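Local coordinates for protein transcriptional regulator, LacI family (Lactobacillus brevis, PDB 3JY6) that probably acts as a LacI-family transcription factor that binds cis-regulatory DNA to control transcription, at residues 27-30 / 31-35; 76-79 / 80-84; 199-203 / 204-208. One frame throughout, in Å; residues are numbered along the deposited sequence.

Contact 1 (27-30 / 31-35); sequences KGIS and SILES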
loop_
_atom_site.group_PDB
_atom_site.type_symbol
_atom_site.label_atom_id
_atom_site.label_comp_id
_atom_site.label_asym_id
_atom_site.label_seq_id
_atom_site.Cartn_x
_atom_site.Cartn_y
_atom_site.Cartn_z
ATOM N N LYS A 27 -2.232 8.372 6.779
ATOM C CA LYS A 27 -3.232 9.297 6.263
ATOM C C LYS A 27 -4.051 9.866 7.420
ATOM O O LYS A 27 -4.406 11.037 7.413
ATOM C CB LYS A 27 -4.162 8.587 5.280
ATOM C CG LYS A 27 -3.601 8.452 3.880
ATOM C CD LYS A 27 -4.624 7.787 2.969
ATOM C CE LYS A 27 -4.043 7.498 1.610
ATOM N NZ LYS A 27 -3.679 8.750 0.904
ATOM N N GLY A 28 -4.353 9.026 8.408
ATOM C CA GLY A 28 -5.111 9.475 9.566
ATOM C C GLY A 28 -4.332 10.519 10.353
ATOM O O GLY A 28 -4.869 11.551 10.752
ATOM N N ILE A 29 -3.050 10.247 10.561
ATOM C CA ILE A 29 -2.163 11.140 11.295
ATOM C C ILE A 29 -2.028 12.496 10.607
ATOM O O ILE A 29 -2.027 13.531 11.263
ATOM C CB ILE A 29 -0.750 10.506 11.427
ATOM C CG1 ILE A 29 -0.801 9.341 12.416
ATOM C CG2 ILE A 29 0.282 11.557 11.861
ATOM C CD1 ILE A 29 0.422 8.479 12.366
ATOM N N SER A 30 -1.911 12.470 9.280
ATOM C CA SER A 30 -1.751 13.682 8.496
ATOM C C SER A 30 -2.964 14.591 8.486
ATOM O O SER A 30 -2.804 15.805 8.519
ATOM C CB SER A 30 -1.350 13.333 7.061
ATOM O OG SER A 30 -0.038 12.798 7.033
ATOM N N SER A 31 -4.170 14.026 8.450
ATOM C CA SER A 31 -5.370 14.861 8.443
ATOM C C SER A 31 -5.590 15.571 9.783
ATOM O O SER A 31 -6.128 16.679 9.815
ATOM C CB SER A 31 -6.617 14.047 8.096
ATOM O OG SER A 31 -7.044 13.283 9.203
ATOM N N ILE A 32 -5.196 14.940 10.889
ATOM C CA ILE A 32 -5.357 15.583 12.195
ATOM C C ILE A 32 -4.245 16.604 12.429
ATOM O O ILE A 32 -4.514 17.741 12.831
ATOM C CB ILE A 32 -5.354 14.550 13.359
ATOM C CG1 ILE A 32 -6.597 13.667 13.268
ATOM C CG2 ILE A 32 -5.349 15.270 14.720
ATOM C CD1 ILE A 32 -7.923 14.434 13.309
ATOM N N LEU A 33 -3.000 16.212 12.158
ATOM C CA LEU A 33 -1.870 17.118 12.361
ATOM C C LEU A 33 -1.959 18.416 11.538
ATOM O O LEU A 33 -1.451 19.461 11.950
ATOM C CB LEU A 33 -0.554 16.416 12.041
ATOM C CG LEU A 33 -0.025 15.310 12.953
ATOM C CD1 LEU A 33 1.363 14.894 12.448
ATOM C CD2 LEU A 33 0.051 15.795 14.406
ATOM N N GLU A 34 -2.616 18.339 10.387
ATOM C CA GLU A 34 -2.772 19.486 9.498
ATOM C C GLU A 34 -3.595 20.596 10.142
ATOM O O GLU A 34 -3.311 21.771 9.962
ATOM C CB GLU A 34 -3.438 19.038 8.188
ATOM C CG GLU A 34 -3.545 20.103 7.096
ATOM C CD GLU A 34 -4.535 21.225 7.429
ATOM O OE1 GLU A 34 -5.707 20.929 7.765
ATOM O OE2 GLU A 34 -4.140 22.412 7.345
ATOM N N SER A 35 -4.612 20.217 10.902
ATOM C CA SER A 35 -5.476 21.197 11.542
ATOM C C SER A 35 -4.709 22.152 12.442
ATOM O O SER A 35 -5.250 23.169 12.863
ATOM C CB SER A 35 -6.567 20.500 12.356
ATOM O OG SER A 35 -6.015 19.807 13.465
#
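Ser-31 turns its hydroxyl back along the helix to the carbonyl of Gly-28, donating from OG to Gly-28 O over 3.2 Å. The torsion is what makes this reach possible: chi1 of 77° sets OG between its own backbone N and carbonyl carbon, close to the preceding turn. Gly-28 O has a second, weak donor in Ile-32 N, at 3.4 Å. Ser-30 does likewise one residue earlier: its OG, beside its own N (chi1 -69°), donates back to Phe-26 O, while its backbone O accepts from Glu-34 N at 3.2 Å. Two adjacent hydroxyls thus each add a bond to a backbone carbonyl of the turn before, one three residues back and the other four.

On another side, Ile-29 carries the apolar part of the contact. Its CG2 branch lies alongside Leu-33, meeting CD1 of that leucine at 3.6 Å, the two side chains running in the same direction. The backbone bond between the same two residues is nearly straight: Leu-33 N donates to Ile-29 O at 3.0 Å with an angle of 165°. Both residues are buried, and they continue inwards onto the parallel sheet, Ile-29 against Val-12 and Leu-33 against Ile-10. Ser-31 and Ile-32 face helix 236-251 instead, and Lys-27 reaches Asp-44 of the second subunit in a salt bridge.

One short length of helix thus presents distinct surfaces to sheet, helix and partner subunit, as expected of the connecting helix in a beta-alpha-beta unit, here strand 9-14, helix 20-34 and strand 39-44 of a periplasmic-binding-protein-like domain.

Contact 2 (76-79 / 80-84); sequences QTVQ and EILHQ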
loop_
_atom_site.group_PDB
_atom_site.type_symbol
_atom_site.label_atom_id
_atom_site.label_comp_id
_atom_site.label_asym_id
_atom_site.label_seq_id
_atom_site.Cartn_x
_atom_site.Cartn_y
_atom_site.Cartn_z
ATOM N N GLN A 76 13.482 0.951 25.855
ATOM C CA GLN A 76 14.915 1.040 26.165
ATOM C C GLN A 76 15.669 1.604 24.958
ATOM O O GLN A 76 16.590 2.407 25.105
ATOM C CB GLN A 76 15.501 -0.338 26.530
ATOM C CG GLN A 76 16.853 -0.249 27.250
ATOM C CD GLN A 76 17.658 -1.545 27.211
ATOM O OE1 GLN A 76 17.100 -2.642 27.147
ATOM N NE2 GLN A 76 18.974 -1.418 27.263
ATOM N N THR A 77 15.267 1.190 23.761
ATOM C CA THR A 77 15.894 1.666 22.527
ATOM C C THR A 77 15.558 3.141 22.250
ATOM O O THR A 77 16.430 3.944 21.888
ATOM C CB THR A 77 15.417 0.840 21.294
ATOM O OG1 THR A 77 15.775 -0.535 21.460
ATOM C CG2 THR A 77 16.067 1.373 20.014
ATOM N N VAL A 78 14.284 3.484 22.410
ATOM C CA VAL A 78 13.835 4.840 22.156
ATOM C C VAL A 78 14.374 5.837 23.180
ATOM O O VAL A 78 14.542 7.018 22.873
ATOM C CB VAL A 78 12.298 4.910 22.128
ATOM C CG1 VAL A 78 11.840 6.344 21.983
ATOM C CG2 VAL A 78 11.772 4.064 20.972
ATOM N N GLN A 79 14.652 5.351 24.390
ATOM C CA GLN A 79 15.186 6.203 25.442
ATOM C C GLN A 79 16.669 6.441 25.161
ATOM O O GLN A 79 17.126 7.575 25.138
ATOM C CB GLN A 79 15.027 5.529 26.810
ATOM C CG GLN A 79 15.694 6.265 27.964
ATOM C CD GLN A 79 15.042 7.600 28.259
ATOM O OE1 GLN A 79 13.813 7.726 28.235
ATOM N NE2 GLN A 79 15.860 8.602 28.560
ATOM N N GLU A 80 17.405 5.361 24.930
ATOM C CA GLU A 80 18.836 5.433 24.676
ATOM C C GLU A 80 19.213 6.269 23.460
ATOM O O GLU A 80 20.309 6.834 23.412
ATOM C CB GLU A 80 19.414 4.013 24.559
ATOM C CG GLU A 80 20.237 3.589 25.781
ATOM C CD GLU A 80 20.193 2.085 26.080
ATOM O OE1 GLU A 80 20.252 1.270 25.132
ATOM O OE2 GLU A 80 20.117 1.716 27.280
ATOM N N ILE A 81 18.308 6.369 22.486
ATOM C CA ILE A 81 18.570 7.150 21.275
ATOM C C ILE A 81 18.023 8.581 21.292
ATOM O O ILE A 81 18.752 9.521 20.992
ATOM C CB ILE A 81 18.011 6.436 20.019
ATOM C CG1 ILE A 81 18.776 5.135 19.781
ATOM C CG2 ILE A 81 18.130 7.347 18.797
ATOM C CD1 ILE A 81 18.224 4.282 18.638
ATOM N N LEU A 82 16.752 8.754 21.649
ATOM C CA LEU A 82 16.145 10.085 21.660
ATOM C C LEU A 82 16.176 10.822 23.011
ATOM O O LEU A 82 16.023 12.048 23.063
ATOM C CB LEU A 82 14.709 9.984 21.145
ATOM C CG LEU A 82 14.574 9.273 19.790
ATOM C CD1 LEU A 82 13.118 9.234 19.355
ATOM C CD2 LEU A 82 15.400 10.007 18.744
ATOM N N HIS A 83 16.350 10.071 24.094
ATOM C CA HIS A 83 16.422 10.645 25.435
ATOM C C HIS A 83 15.248 11.536 25.807
ATOM O O HIS A 83 15.414 12.551 26.487
ATOM C CB HIS A 83 17.718 11.430 25.585
ATOM C CG HIS A 83 18.931 10.643 25.219
ATOM N ND1 HIS A 83 19.387 9.585 25.976
ATOM C CD2 HIS A 83 19.772 10.739 24.162
ATOM C CE1 HIS A 83 20.459 9.065 25.402
ATOM N NE2 HIS A 83 20.712 9.746 24.300
ATOM N N GLN A 84 14.063 11.152 25.352
ATOM C CA GLN A 84 12.850 11.894 25.652
ATOM C C GLN A 84 12.910 13.353 25.225
ATOM O O GLN A 84 12.299 14.220 25.849
ATOM C CB GLN A 84 12.538 11.793 27.148
ATOM C CG GLN A 84 12.019 10.422 27.566
ATOM C CD GLN A 84 11.545 10.390 29.001
ATOM O OE1 GLN A 84 10.831 11.285 29.440
ATOM N NE2 GLN A 84 11.930 9.343 29.744
HETATM O O HOH W 1 13.093 9.138 23.903
#
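The bend of Gln-79 at chi2 (67°), after a CG that lies anti to the backbone N (chi1 173°), swings its amide forward past the last turn to the amide of Gln-84, whose chain runs out extended beyond CG. This is the C-terminal end of helix 75-82, the connecting helix of a beta-alpha-beta unit between strands 66-70 and 88-91. Gln-84 NE2 donates to Gln-79 OE1 at 2.9 Å; the acceptor lies in the amide plane of Gln-84, yet the two amides are turned 84° apart.

A looser pairing sits one turn earlier. Gln-76 and Glu-80 run alongside each other, and Gln-76 NE2 gives Glu-80 OE2 a straight but long, weak bond of 3.3 Å. On the inner side, Val-78 CG1 meets Leu-82 CD1 at 4.1 Å, and the pair rests on Leu-69 and Leu-67 of strand 66-70. Thr-77 and Ile-81 lie side by side towards helix 49-60.

His-83 ends the helix with a positive phi, although its N still donates to Gln-79 O at 2.8 Å. Gln-84 also has a positive phi, and its N reaches the helix indirectly: a water accepts from Gln-84 N at 2.7 Å and donates to Val-78 O at 2.8 Å.

Contact 3 (199-203 / 204-208); sequences NLIIS and GLIDN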
loop_
_atom_site.group_PDB
_atom_site.type_symbol
_atom_site.label_atom_id
_atom_site.label_comp_id
_atom_site.label_asym_id
_atom_site.label_seq_id
_atom_site.Cartn_x
_atom_site.Cartn_y
_atom_site.Cartn_z
ATOM N N ASN A 199 -6.950 -17.765 -4.494
ATOM C CA ASN A 199 -6.969 -18.998 -5.279
ATOM C C ASN A 199 -7.859 -20.061 -4.642
ATOM O O ASN A 199 -8.379 -20.935 -5.330
ATOM C CB ASN A 199 -5.552 -19.542 -5.476
ATOM C CG ASN A 199 -4.816 -18.852 -6.611
ATOM O OD1 ASN A 199 -4.207 -19.508 -7.452
ATOM N ND2 ASN A 199 -4.867 -17.524 -6.637
ATOM N N LEU A 200 -8.035 -19.997 -3.326
ATOM C CA LEU A 200 -8.903 -20.954 -2.655
ATOM C C LEU A 200 -10.373 -20.587 -2.921
ATOM O O LEU A 200 -11.273 -21.411 -2.750
ATOM C CB LEU A 200 -8.599 -20.986 -1.152
ATOM C CG LEU A 200 -7.538 -22.011 -0.722
ATOM C CD1 LEU A 200 -6.265 -21.851 -1.556
ATOM C CD2 LEU A 200 -7.246 -21.847 0.762
ATOM N N ILE A 201 -10.612 -19.351 -3.351
ATOM C CA ILE A 201 -11.967 -18.907 -3.663
ATOM C C ILE A 201 -12.229 -19.230 -5.124
ATOM O O ILE A 201 -13.347 -19.547 -5.518
ATOM C CB ILE A 201 -12.140 -17.382 -3.480
ATOM C CG1 ILE A 201 -11.982 -17.011 -2.007
ATOM C CG2 ILE A 201 -13.509 -16.949 -4.020
ATOM C CD1 ILE A 201 -12.060 -15.526 -1.721
ATOM N N ILE A 202 -11.175 -19.143 -5.925
ATOM C CA ILE A 202 -11.277 -19.420 -7.345
ATOM C C ILE A 202 -11.234 -20.921 -7.634
ATOM O O ILE A 202 -11.853 -21.383 -8.588
ATOM C CB ILE A 202 -10.164 -18.661 -8.105
ATOM C CG1 ILE A 202 -10.497 -17.163 -8.093
ATOM C CG2 ILE A 202 -10.023 -19.185 -9.530
ATOM C CD1 ILE A 202 -9.375 -16.252 -8.544
ATOM N N SER A 203 -10.527 -21.685 -6.801
ATOM C CA SER A 203 -10.441 -23.131 -7.006
ATOM C C SER A 203 -11.680 -23.836 -6.456
ATOM O O SER A 203 -11.907 -25.009 -6.737
ATOM C CB SER A 203 -9.186 -23.702 -6.336
ATOM O OG SER A 203 -9.260 -23.610 -4.928
ATOM N N GLY A 204 -12.476 -23.121 -5.664
ATOM C CA GLY A 204 -13.685 -23.710 -5.116
ATOM C C GLY A 204 -13.611 -24.219 -3.687
ATOM O O GLY A 204 -14.632 -24.598 -3.100
ATOM N N LEU A 205 -12.416 -24.227 -3.105
ATOM C CA LEU A 205 -12.275 -24.713 -1.737
ATOM C C LEU A 205 -13.133 -23.904 -0.764
ATOM O O LEU A 205 -13.873 -24.470 0.035
ATOM C CB LEU A 205 -10.809 -24.681 -1.306
ATOM C CG LEU A 205 -10.504 -25.262 0.077
ATOM C CD1 LEU A 205 -10.967 -26.711 0.178
ATOM C CD2 LEU A 205 -9.022 -25.180 0.319
ATOM N N ILE A 206 -13.022 -22.581 -0.825
ATOM C CA ILE A 206 -13.814 -21.713 0.041
ATOM C C ILE A 206 -15.185 -21.545 -0.621
ATOM O O ILE A 206 -15.306 -20.842 -1.627
ATOM C CB ILE A 206 -13.135 -20.324 0.202
ATOM C CG1 ILE A 206 -11.820 -20.475 0.985
ATOM C CG2 ILE A 206 -14.067 -19.363 0.927
ATOM C CD1 ILE A 206 -10.951 -19.232 0.986
ATOM N N ASP A 207 -16.212 -22.193 -0.065
ATOM C CA ASP A 207 -17.556 -22.115 -0.638
ATOM C C ASP A 207 -18.654 -21.557 0.265
ATOM O O ASP A 207 -19.818 -21.521 -0.139
ATOM C CB ASP A 207 -18.008 -23.491 -1.165
ATOM C CG ASP A 207 -17.994 -24.574 -0.097
ATOM O OD1 ASP A 207 -18.006 -24.250 1.107
ATOM O OD2 ASP A 207 -17.986 -25.765 -0.478
ATOM N N ASN A 208 -18.298 -21.136 1.477
ATOM C CA ASN A 208 -19.283 -20.573 2.396
ATOM C C ASN A 208 -20.399 -21.529 2.788
ATOM O O ASN A 208 -21.514 -21.099 3.054
ATOM C CB ASN A 208 -19.892 -19.310 1.786
ATOM C CG ASN A 208 -19.163 -18.056 2.204
ATOM O OD1 ASN A 208 -17.957 -18.077 2.474
ATOM N ND2 ASN A 208 -19.890 -16.944 2.252
#
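Leu-200 and Ile-201 are covered by Leu-205 and Ile-206, residues that fold back once Gly-204, with positive phi, has left the helical path; this is a glycine-containing C-cap of helix 198-202 at the start of the loop to strand 211-215.

First comes Asn-199: its carbonyl O accepts both Ser-203 N and, at 2.8 Å, Ser-203 OG, while its ND2 is held by Arg-224 O of the second subunit. Leu-200 follows, with CG lying alongside Leu-205 CD2 at 3.7 Å and CB against Ile-206 CD1 at 3.6 Å; helix 165-177 packs on the same leucine. Ile-201 brings its CG1 obliquely across Ile-206, approaching CD1 at 3.9 Å. Replacing Ile-206 with an alanine would probably leave Leu-200 CB and Ile-201 CG1 without the methyl that bridges them, opening a gap under the returning chain. Ser-203 is tied back by the hydroxyl bond already noted, its chi1 of 67° turning OG within reach of that carbonyl. At Gly-204 the phi of 99° would jam a CB against Ser-203 O, calling for glycine.

The turn is closed by one almost linear bond, Ile-206 N to Leu-200 O, at 2.9 Å and 177°, with the donor above the carbonyl plane.

In the fold
Contacts 1 and 2 belong to the lobe built on the six-stranded parallel sheet, on helices that cover its opposite faces; their centres are 25 Å apart and their nearest atoms about 15 Å. Contact 3 lies in the other lobe, beside the four-stranded sheet, with its centre 39 Å from that of contact 1 and 48 Å from that of contact 2. In LacI relatives the effector binds in the cleft between such lobes; all three contacts are local helix contacts, and no ligand-binding role is known for them. Contacts 1 and 3 both meet the second subunit, one in each lobe, whereas no other chain of the assembly touches contact 2.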